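PDB 5V6F: hemolysin-related protein from Vibrio cholerae serotype O1, which binds mannose-containing glycans through its second beta-prism domain, the part present here, and probably targets mammalian glycans as a biofilm protein. Local coordinates for residues N23-S29 with L56-L62; A32-I36 with W129-F134; T71-W77 with Y102-V108. All coordinates share one frame; numbering follows the deposited sequence.

Contact 1. Residues N23-S29 with L56-L62; sequences NLMYLRS and LRAPIAL
M25, L27, I60 and L62 form the apolar centre of this pairing; M25 and I60 share one face of the sheet, and L27 and L62 are buried with them. The CB of M25 lies 3.8 Å from CD2 of L62, and the two side chains cross at about a right angle; L27 CD1 meets I60 CG1 at 4.0 Å, the two side chains crossing at a slant. F87 of strand 80-89 packs on M25, L27 and I60. P59 puts its CB over one face of the Y26 ring, 3.7 Å from the centroid and 14° off the normal, a CH-pi contact, while L24 CD2 flanks the same CB. Between the two strands runs an antiparallel ladder of one of the three four-stranded sheets of the beta-prism. M25 and I60 make a hydrogen-bonded pair, with M25 N to I60 O at 2.9 Å and I60 N to M25 O at 2.8 Å. Beyond it the register slips by one residue, and a water links the two chain segments at this step, accepting from L27 N and donating weakly to R57 O. Pairing resumes where R57 N reaches L27 O at 172°, almost straight. At the polar edge R57, bent at chi2 (-67°), reaches across to S29 and grips it side-on: NE reaches S29 OG at 3.0 Å, and NH2 reaches S29 O at 3.0 Å from above the carbonyl plane. R28 NH1 is hydrogen-bonded to the carbonyls of G46 and G53.

Contact 2. Residues A32-I36 with W129-F134; sequences AIDAI and WLVEGF. With MAN (alpha-D-mannopyranose), chain B.
V131 points its two methyl groups at strand 33-37, and the two branches have different partners. CG2 lies 3.9 Å from I33 CG2 and also touches A35 CA, whereas CG1, anti to the backbone N (chi1 172°), meets I36 CD1 with the two side chains at about a right angle. The same I36 CD1 reaches F134 CD1 at 4.0 Å, again crosswise, so one methyl bridges two residues of the opposite strand. The strands themselves run at 50° and belong to different sheets of the prism; a single backbone bond, V131 N to I33 O at 3.0 Å, joins them where they come together. Toward the sugar, L130 divides its branches: CD2 lies 3.5 Å from D34 OD2, and CD1 sits over the centre of one face of the W129 ring, close to A32 CB. D34 heads the other way, its carboxylate held to the mannose of chain B by both oxygens. OD1 accepts from O6 at 2.7 Å and OD2 from O4 at 2.5 Å, while A32 N donates to O6. A water donates to both D34 OD2 and W129 O, tying the loop at W129 to the same carboxylate. Each strand also carries a classic bulge in its pairing with another neighbour, D34 and A35 facing R28, and E132 and G133 facing W125. That D34 takes three hydroxyl or water donors while A32 N supplies a donor to O6 is consistent with the pocket recognising the 4- and 6-hydroxyls of this mannose together, and the carboxylate is probably ionised.

Contact 3. Residues T71-W77 with Y102-V108; sequences TSGLYNW and YASNKKV. With BMA (beta-D-mannopyranose), chain C; MAN (alpha-D-mannopyranose), chain B; MAN (alpha-D-mannopyranose), chain D; SO4 (sulfate ion), chain E.
W77 and Y102 run alongside each other, with CZ3 of W77 3.8 Å from CD2 of Y102 at the edge of the indole. Their rings are oblique, planes 32° apart. The indole face is used by the glycan: the central beta-mannose lies over it, its C1 3.5 Å from CZ2, while CB of N76 covers the opposite face, offset toward the rim. Beside it, Y75 is aimed at the same sugar. Its hydroxyl makes a hydrogen bond of 2.8 Å to O4 of the beta-mannose, which lies in the plane of the ring, and C6 of the chain B mannose is close by. With CG anti to the backbone N (chi1 -171°), the phenol reaches past Y102, whose CB packs near its CE1. Behind these rings, N76 N donates to Y102 O at 2.9 Å, which probably helps hold the turn that carries W77. One water donates to L74 O and N76 OD1 and accepts from S104 OG, bridging this turn to S104. Next come the pairs L74 N to S104 O, 2.8 Å, and S72 N to K107 O, 3.0 Å; between them the register slips by one at a beta bulge beside G73, where a CB would collide with S104 O. K106 NZ folds back to A103 O at 3.0 Å, and with K106 N it also holds a sulfate, probably from the crystallisation liquor. K107 NZ is hydrogen-bonded to G8 O and forms a salt bridge with E109. Strand 65-75 is an inner strand of its sheet, with 80-89 on one side and 106-112, an outermost strand, on the other; from the loops, F31 stacks on Y102 and packs against Y75.

In the fold
Contact 2 is the buried one, where two sheets of the prism meet, while contacts 1 and 3 are partly buried pairings, each within its own sheet and on opposite sides of the chain's centre. Contacts 1 and 2 share a sheet: strands 24-29 and 33-37 are neighbours in it, and R28 bonds by backbone to D34 and A35. Contacts 2 and 3 share the glycan, with W129 and L130 packing against Y75. Their chemistry differs accordingly: contact 1 joins an apolar inner face to an arginine edge, contact 2 adds a carboxylate to aliphatic packing, and contact 3 brings aromatic rings to the sugar from a more exposed setting.

Contact 1. Residues N23-S29 with L56-L62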
# COMPACT_ATOMS: atom_id res chain seq x y z
N ASN A 23 -10.33 -7.06 9.44
CA ASN A 23 -9.64 -5.76 9.48
C ASN A 23 -8.16 -5.88 9.11
O ASN A 23 -7.29 -5.33 9.78
CB ASN A 23 -9.78 -5.12 10.87
CG ASN A 23 -11.17 -4.63 11.16
OD1 ASN A 23 -11.81 -3.99 10.32
ND2 ASN A 23 -11.66 -4.91 12.36
N LEU A 24 -7.88 -6.59 8.01
CA LEU A 24 -6.51 -6.87 7.60
C LEU A 24 -6.20 -6.27 6.24
O LEU A 24 -7.04 -6.28 5.33
CB LEU A 24 -6.24 -8.38 7.56
CG LEU A 24 -6.37 -9.12 8.89
CD1 LEU A 24 -6.21 -10.62 8.67
CD2 LEU A 24 -5.35 -8.62 9.89
N MET A 25 -4.98 -5.76 6.11
CA MET A 25 -4.41 -5.31 4.84
C MET A 25 -3.19 -6.18 4.54
O MET A 25 -2.27 -6.25 5.37
CB MET A 25 -4.03 -3.83 4.90
CG MET A 25 -3.44 -3.26 3.64
SD MET A 25 -2.91 -1.57 3.94
CE MET A 25 -2.34 -1.10 2.31
N TYR A 26 -3.19 -6.84 3.39
CA TYR A 26 -2.10 -7.70 2.97
C TYR A 26 -1.31 -7.03 1.86
O TYR A 26 -1.87 -6.37 0.98
CB TYR A 26 -2.63 -9.06 2.47
CG TYR A 26 -3.03 -10.02 3.57
CD1 TYR A 26 -4.33 -10.03 4.07
CD2 TYR A 26 -2.12 -10.92 4.09
CE1 TYR A 26 -4.70 -10.91 5.07
CE2 TYR A 26 -2.48 -11.81 5.10
CZ TYR A 26 -3.77 -11.80 5.58
OH TYR A 26 -4.14 -12.68 6.58
N LEU A 27 0.01 -7.21 1.89
CA LEU A 27 0.90 -6.63 0.90
C LEU A 27 1.96 -7.63 0.49
O LEU A 27 2.47 -8.39 1.33
CB LEU A 27 1.60 -5.37 1.43
CG LEU A 27 0.71 -4.21 1.88
CD1 LEU A 27 0.37 -4.31 3.36
CD2 LEU A 27 1.38 -2.89 1.55
N ARG A 28 2.29 -7.64 -0.80
CA ARG A 28 3.53 -8.19 -1.30
C ARG A 28 4.48 -7.04 -1.59
O ARG A 28 4.08 -6.03 -2.18
CB ARG A 28 3.31 -9.03 -2.56
CG ARG A 28 2.85 -10.45 -2.28
CD ARG A 28 2.93 -11.34 -3.53
NE ARG A 28 1.75 -11.23 -4.39
CZ ARG A 28 1.68 -10.53 -5.52
NH1 ARG A 28 2.72 -9.84 -5.97
NH2 ARG A 28 0.55 -10.52 -6.21
N SER A 29 5.73 -7.17 -1.15
CA SER A 29 6.68 -6.08 -1.31
C SER A 29 8.09 -6.64 -1.46
O SER A 29 8.39 -7.76 -1.02
CB SER A 29 6.62 -5.10 -0.13
OG SER A 29 7.06 -5.70 1.08
N LEU A 56 5.08 -11.97 0.31
CA LEU A 56 3.89 -11.68 1.10
C LEU A 56 4.31 -11.40 2.54
O LEU A 56 4.96 -12.23 3.18
CB LEU A 56 2.90 -12.84 1.04
CG LEU A 56 1.61 -12.61 1.83
CD1 LEU A 56 0.74 -11.55 1.15
CD2 LEU A 56 0.83 -13.91 1.99
N ARG A 57 3.94 -10.23 3.03
CA ARG A 57 4.34 -9.78 4.35
C ARG A 57 3.24 -10.07 5.36
O ARG A 57 2.10 -10.37 5.01
CB ARG A 57 4.65 -8.28 4.33
CG ARG A 57 5.66 -7.88 3.25
CD ARG A 57 7.03 -8.45 3.55
NE ARG A 57 7.98 -8.21 2.47
CZ ARG A 57 9.24 -8.65 2.47
NH1 ARG A 57 9.71 -9.33 3.51
NH2 ARG A 57 10.03 -8.39 1.44
N ALA A 58 3.61 -9.99 6.64
CA ALA A 58 2.61 -10.09 7.69
C ALA A 58 1.56 -9.01 7.49
O ALA A 58 1.89 -7.88 7.12
CB ALA A 58 3.27 -9.95 9.06
N PRO A 59 0.28 -9.31 7.71
CA PRO A 59 -0.77 -8.32 7.44
C PRO A 59 -0.74 -7.18 8.43
O PRO A 59 -0.28 -7.31 9.57
CB PRO A 59 -2.06 -9.13 7.56
CG PRO A 59 -1.72 -10.25 8.47
CD PRO A 59 -0.29 -10.59 8.18
N ILE A 60 -1.25 -6.04 7.98
CA ILE A 60 -1.43 -4.86 8.81
C ILE A 60 -2.84 -4.89 9.39
O ILE A 60 -3.83 -5.00 8.66
CB ILE A 60 -1.21 -3.58 7.99
CG1 ILE A 60 0.17 -3.59 7.32
CG2 ILE A 60 -1.38 -2.34 8.85
CD1 ILE A 60 1.34 -3.67 8.28
N ALA A 61 -2.93 -4.79 10.72
CA ALA A 61 -4.22 -4.74 11.40
C ALA A 61 -4.77 -3.33 11.26
O ALA A 61 -4.31 -2.40 11.93
CB ALA A 61 -4.09 -5.16 12.86
N LEU A 62 -5.75 -3.15 10.38
CA LEU A 62 -6.24 -1.82 10.07
C LEU A 62 -6.97 -1.18 11.24
O LEU A 62 -7.01 0.05 11.34
CB LEU A 62 -7.17 -1.87 8.86
CG LEU A 62 -6.49 -2.22 7.53
CD1 LEU A 62 -7.54 -2.34 6.43
CD2 LEU A 62 -5.44 -1.18 7.16
O HOH W 1 0.90 -8.03 4.48

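Contact 2. Residues A32-I36 with W129-F134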
# COMPACT_ATOMS: atom_id res chain seq x y z
N ALA A 32 9.93 -2.38 -3.78
CA ALA A 32 8.78 -1.51 -3.98
C ALA A 32 7.56 -2.23 -3.41
O ALA A 32 7.68 -3.28 -2.77
CB ALA A 32 8.61 -1.16 -5.46
N ILE A 33 6.38 -1.66 -3.63
CA ILE A 33 5.13 -2.28 -3.23
C ILE A 33 4.56 -2.99 -4.46
O ILE A 33 4.18 -2.35 -5.45
CB ILE A 33 4.14 -1.26 -2.66
CG1 ILE A 33 4.72 -0.57 -1.42
CG2 ILE A 33 2.80 -1.93 -2.34
CD1 ILE A 33 5.16 -1.50 -0.29
N ASP A 34 4.50 -4.32 -4.40
CA ASP A 34 4.08 -5.13 -5.54
C ASP A 34 2.57 -5.30 -5.63
O ASP A 34 2.00 -5.29 -6.73
CB ASP A 34 4.74 -6.51 -5.49
CG ASP A 34 6.25 -6.44 -5.63
OD1 ASP A 34 6.93 -6.21 -4.61
OD2 ASP A 34 6.75 -6.63 -6.76
N ALA A 35 1.89 -5.46 -4.49
CA ALA A 35 0.46 -5.73 -4.49
C ALA A 35 -0.13 -5.44 -3.12
O ALA A 35 0.55 -5.57 -2.10
CB ALA A 35 0.17 -7.18 -4.89
N ILE A 36 -1.41 -5.06 -3.12
CA ILE A 36 -2.17 -4.77 -1.90
C ILE A 36 -3.52 -5.45 -1.98
O ILE A 36 -4.19 -5.41 -3.01
CB ILE A 36 -2.37 -3.25 -1.72
CG1 ILE A 36 -1.04 -2.58 -1.36
CG2 ILE A 36 -3.43 -2.96 -0.64
CD1 ILE A 36 -1.09 -1.06 -1.34
N TRP A 129 2.09 -4.47 -12.79
CA TRP A 129 3.44 -4.76 -12.30
C TRP A 129 3.60 -4.39 -10.84
O TRP A 129 3.95 -5.25 -10.02
CB TRP A 129 4.47 -4.02 -13.17
CG TRP A 129 5.90 -4.23 -12.73
CD1 TRP A 129 6.42 -5.30 -12.06
CD2 TRP A 129 6.99 -3.32 -12.92
NE1 TRP A 129 7.76 -5.12 -11.84
CE2 TRP A 129 8.14 -3.91 -12.36
CE3 TRP A 129 7.11 -2.06 -13.52
CZ2 TRP A 129 9.38 -3.28 -12.37
CZ3 TRP A 129 8.34 -1.44 -13.53
CH2 TRP A 129 9.46 -2.05 -12.96
N LEU A 130 3.38 -3.13 -10.48
CA LEU A 130 3.50 -2.65 -9.11
C LEU A 130 2.25 -1.87 -8.74
O LEU A 130 1.34 -1.68 -9.56
CB LEU A 130 4.76 -1.79 -8.94
CG LEU A 130 6.07 -2.48 -9.31
CD1 LEU A 130 7.19 -1.47 -9.41
CD2 LEU A 130 6.41 -3.56 -8.30
N VAL A 131 2.21 -1.42 -7.49
CA VAL A 131 1.12 -0.57 -7.02
C VAL A 131 1.50 0.88 -7.29
O VAL A 131 2.52 1.37 -6.78
CB VAL A 131 0.84 -0.80 -5.53
CG1 VAL A 131 -0.16 0.23 -5.00
CG2 VAL A 131 0.33 -2.21 -5.31
N GLU A 132 0.69 1.57 -8.09
CA GLU A 132 0.91 2.99 -8.31
C GLU A 132 0.27 3.85 -7.23
O GLU A 132 0.81 4.91 -6.90
CB GLU A 132 0.37 3.40 -9.68
CG GLU A 132 1.30 3.03 -10.82
CD GLU A 132 1.26 1.55 -11.15
OE1 GLU A 132 0.16 1.03 -11.44
OE2 GLU A 132 2.33 0.90 -11.12
N GLY A 133 -0.85 3.42 -6.65
CA GLY A 133 -1.49 4.22 -5.62
C GLY A 133 -2.46 3.40 -4.80
O GLY A 133 -2.83 2.28 -5.17
N PHE A 134 -2.86 3.96 -3.66
CA PHE A 134 -3.93 3.38 -2.86
C PHE A 134 -4.60 4.46 -2.03
O PHE A 134 -4.06 5.56 -1.84
CB PHE A 134 -3.44 2.22 -1.98
CG PHE A 134 -2.71 2.65 -0.72
CD1 PHE A 134 -1.35 2.89 -0.74
CD2 PHE A 134 -3.39 2.77 0.48
CE1 PHE A 134 -0.68 3.27 0.41
CE2 PHE A 134 -2.72 3.14 1.64
CZ PHE A 134 -1.37 3.39 1.60
C1 MAN B . 12.74 -6.89 -5.88
C2 MAN B . 12.15 -8.28 -5.73
C3 MAN B . 10.99 -8.44 -6.70
C4 MAN B . 9.98 -7.28 -6.55
C5 MAN B . 10.70 -5.90 -6.62
C6 MAN B . 9.79 -4.71 -6.32
O2 MAN B . 11.62 -8.48 -4.43
O3 MAN B . 10.34 -9.70 -6.52
O4 MAN B . 9.02 -7.34 -7.60
O5 MAN B . 11.78 -5.89 -5.68
O6 MAN B . 9.21 -4.89 -5.03
O HOH W 2 5.75 -7.12 -9.26

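Contact 3. Residues T71-W77 with Y102-V108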
# COMPACT_ATOMS: atom_id res chain seq x y z
N THR A 71 6.02 6.53 0.63
CA THR A 71 7.06 7.04 -0.26
C THR A 71 6.79 6.53 -1.67
O THR A 71 6.67 5.32 -1.89
CB THR A 71 8.45 6.62 0.22
OG1 THR A 71 8.64 7.05 1.57
CG2 THR A 71 9.53 7.24 -0.66
N SER A 72 6.70 7.46 -2.62
CA SER A 72 6.48 7.14 -4.02
C SER A 72 7.57 7.81 -4.83
O SER A 72 8.18 8.79 -4.39
CB SER A 72 5.10 7.60 -4.50
OG SER A 72 4.07 7.14 -3.66
N GLY A 73 7.83 7.30 -6.03
CA GLY A 73 8.80 7.95 -6.89
C GLY A 73 9.02 7.20 -8.18
O GLY A 73 8.29 6.27 -8.52
N LEU A 74 10.06 7.63 -8.89
CA LEU A 74 10.47 7.04 -10.15
C LEU A 74 11.34 5.83 -9.86
O LEU A 74 12.54 5.96 -9.61
CB LEU A 74 11.20 8.06 -11.01
CG LEU A 74 11.70 7.56 -12.37
CD1 LEU A 74 10.55 7.05 -13.23
CD2 LEU A 74 12.44 8.67 -13.10
N TYR A 75 10.72 4.65 -9.87
CA TYR A 75 11.41 3.40 -9.60
C TYR A 75 12.54 3.18 -10.60
O TYR A 75 12.40 3.46 -11.79
CB TYR A 75 10.40 2.26 -9.66
CG TYR A 75 10.89 0.91 -9.20
CD1 TYR A 75 11.48 0.74 -7.95
CD2 TYR A 75 10.72 -0.21 -10.00
CE1 TYR A 75 11.91 -0.50 -7.53
CE2 TYR A 75 11.15 -1.46 -9.58
CZ TYR A 75 11.73 -1.60 -8.34
OH TYR A 75 12.16 -2.83 -7.91
N ASN A 76 13.67 2.66 -10.10
CA ASN A 76 14.87 2.56 -10.92
C ASN A 76 14.71 1.61 -12.10
O ASN A 76 15.46 1.73 -13.08
CB ASN A 76 16.06 2.10 -10.08
CG ASN A 76 16.61 3.20 -9.21
OD1 ASN A 76 16.32 4.39 -9.39
ND2 ASN A 76 17.43 2.81 -8.25
N TRP A 77 13.79 0.66 -12.03
CA TRP A 77 13.54 -0.24 -13.16
C TRP A 77 12.34 0.21 -13.98
O TRP A 77 11.90 -0.52 -14.87
CB TRP A 77 13.38 -1.68 -12.65
CG TRP A 77 14.71 -2.23 -12.24
CD1 TRP A 77 15.60 -2.90 -13.04
CD2 TRP A 77 15.33 -2.13 -10.95
NE1 TRP A 77 16.72 -3.23 -12.32
CE2 TRP A 77 16.58 -2.77 -11.04
CE3 TRP A 77 14.93 -1.57 -9.73
CZ2 TRP A 77 17.44 -2.86 -9.95
CZ3 TRP A 77 15.79 -1.66 -8.65
CH2 TRP A 77 17.03 -2.30 -8.77
N TYR A 102 15.52 2.72 -4.03
CA TYR A 102 15.59 2.34 -5.44
C TYR A 102 14.65 3.19 -6.29
O TYR A 102 14.08 2.71 -7.28
CB TYR A 102 15.28 0.85 -5.60
CG TYR A 102 16.27 0.00 -4.84
CD1 TYR A 102 16.05 -0.33 -3.51
CD2 TYR A 102 17.44 -0.44 -5.44
CE1 TYR A 102 16.95 -1.10 -2.81
CE2 TYR A 102 18.36 -1.21 -4.74
CZ TYR A 102 18.11 -1.53 -3.43
OH TYR A 102 19.01 -2.29 -2.73
N ALA A 103 14.52 4.46 -5.94
CA ALA A 103 13.71 5.39 -6.71
C ALA A 103 14.28 6.79 -6.59
O ALA A 103 14.84 7.17 -5.56
CB ALA A 103 12.25 5.38 -6.24
N SER A 104 14.12 7.55 -7.66
CA SER A 104 14.42 8.97 -7.70
C SER A 104 13.12 9.75 -7.72
O SER A 104 12.02 9.18 -7.73
CB SER A 104 15.28 9.31 -8.91
OG SER A 104 14.55 9.12 -10.11
N ASN A 105 13.24 11.08 -7.73
CA ASN A 105 12.09 11.98 -7.83
C ASN A 105 10.99 11.57 -6.85
O ASN A 105 9.82 11.44 -7.21
CB ASN A 105 11.57 12.02 -9.26
CG ASN A 105 12.63 12.42 -10.25
OD1 ASN A 105 13.40 13.35 -10.01
ND2 ASN A 105 12.71 11.71 -11.36
N LYS A 106 11.38 11.38 -5.60
CA LYS A 106 10.49 10.81 -4.61
C LYS A 106 9.61 11.89 -3.97
O LYS A 106 9.92 13.08 -3.97
CB LYS A 106 11.28 10.07 -3.53
CG LYS A 106 11.97 8.81 -4.04
CD LYS A 106 12.67 8.03 -2.93
CE LYS A 106 13.83 8.80 -2.32
NZ LYS A 106 14.84 9.22 -3.33
N LYS A 107 8.48 11.43 -3.45
CA LYS A 107 7.63 12.23 -2.58
C LYS A 107 7.24 11.36 -1.39
O LYS A 107 7.24 10.13 -1.47
CB LYS A 107 6.37 12.71 -3.30
CG LYS A 107 5.47 11.59 -3.80
CD LYS A 107 4.17 12.15 -4.36
CE LYS A 107 3.25 11.03 -4.84
NZ LYS A 107 1.89 11.53 -5.20
N VAL A 108 6.92 12.02 -0.28
CA VAL A 108 6.47 11.34 0.93
C VAL A 108 5.15 11.96 1.35
O VAL A 108 5.05 13.18 1.51
CB VAL A 108 7.51 11.44 2.07
CG1 VAL A 108 7.04 10.64 3.29
CG2 VAL A 108 8.86 10.94 1.59
C1 BMA C . 16.31 -6.20 -10.09
C2 BMA C . 15.40 -6.66 -11.22
C3 BMA C . 14.06 -5.88 -11.15
C4 BMA C . 13.47 -5.85 -9.74
C5 BMA C . 14.55 -5.46 -8.70
C6 BMA C . 14.07 -5.60 -7.28
O1 BMA C . 17.46 -7.01 -10.09
O2 BMA C . 15.10 -8.05 -11.10
O3 BMA C . 13.08 -6.44 -12.00
O4 BMA C . 12.38 -4.91 -9.71
O5 BMA C . 15.68 -6.35 -8.85
O6 BMA C . 13.34 -6.81 -7.18
C1 MAN B . 12.74 -6.89 -5.88
C2 MAN B . 12.15 -8.28 -5.73
C3 MAN B . 10.99 -8.44 -6.70
C4 MAN B . 9.98 -7.28 -6.55
C5 MAN B . 10.70 -5.90 -6.62
C6 MAN B . 9.79 -4.71 -6.32
O2 MAN B . 11.62 -8.48 -4.43
O3 MAN B . 10.34 -9.70 -6.52
O4 MAN B . 9.02 -7.34 -7.60
O5 MAN B . 11.78 -5.89 -5.68
O6 MAN B . 9.21 -4.89 -5.03
C1 MAN D . 12.85 -5.66 -13.19
C2 MAN D . 11.61 -6.25 -13.86
C3 MAN D . 11.97 -7.62 -14.44
C4 MAN D . 13.21 -7.52 -15.34
C5 MAN D . 14.37 -6.92 -14.54
C6 MAN D . 15.62 -6.71 -15.36
O2 MAN D . 11.17 -5.44 -14.95
O3 MAN D . 10.87 -8.20 -15.15
O4 MAN D . 13.59 -8.80 -15.81
O5 MAN D . 13.96 -5.64 -14.03
O6 MAN D . 15.26 -5.98 -16.52
S SO4 E . 15.03 12.69 -5.11
O1 SO4 E . 14.34 13.77 -5.83
O2 SO4 E . 15.90 11.96 -6.04
O3 SO4 E . 14.05 11.79 -4.54
O4 SO4 E . 15.84 13.27 -4.04
O HOH W 3 14.97 6.09 -11.19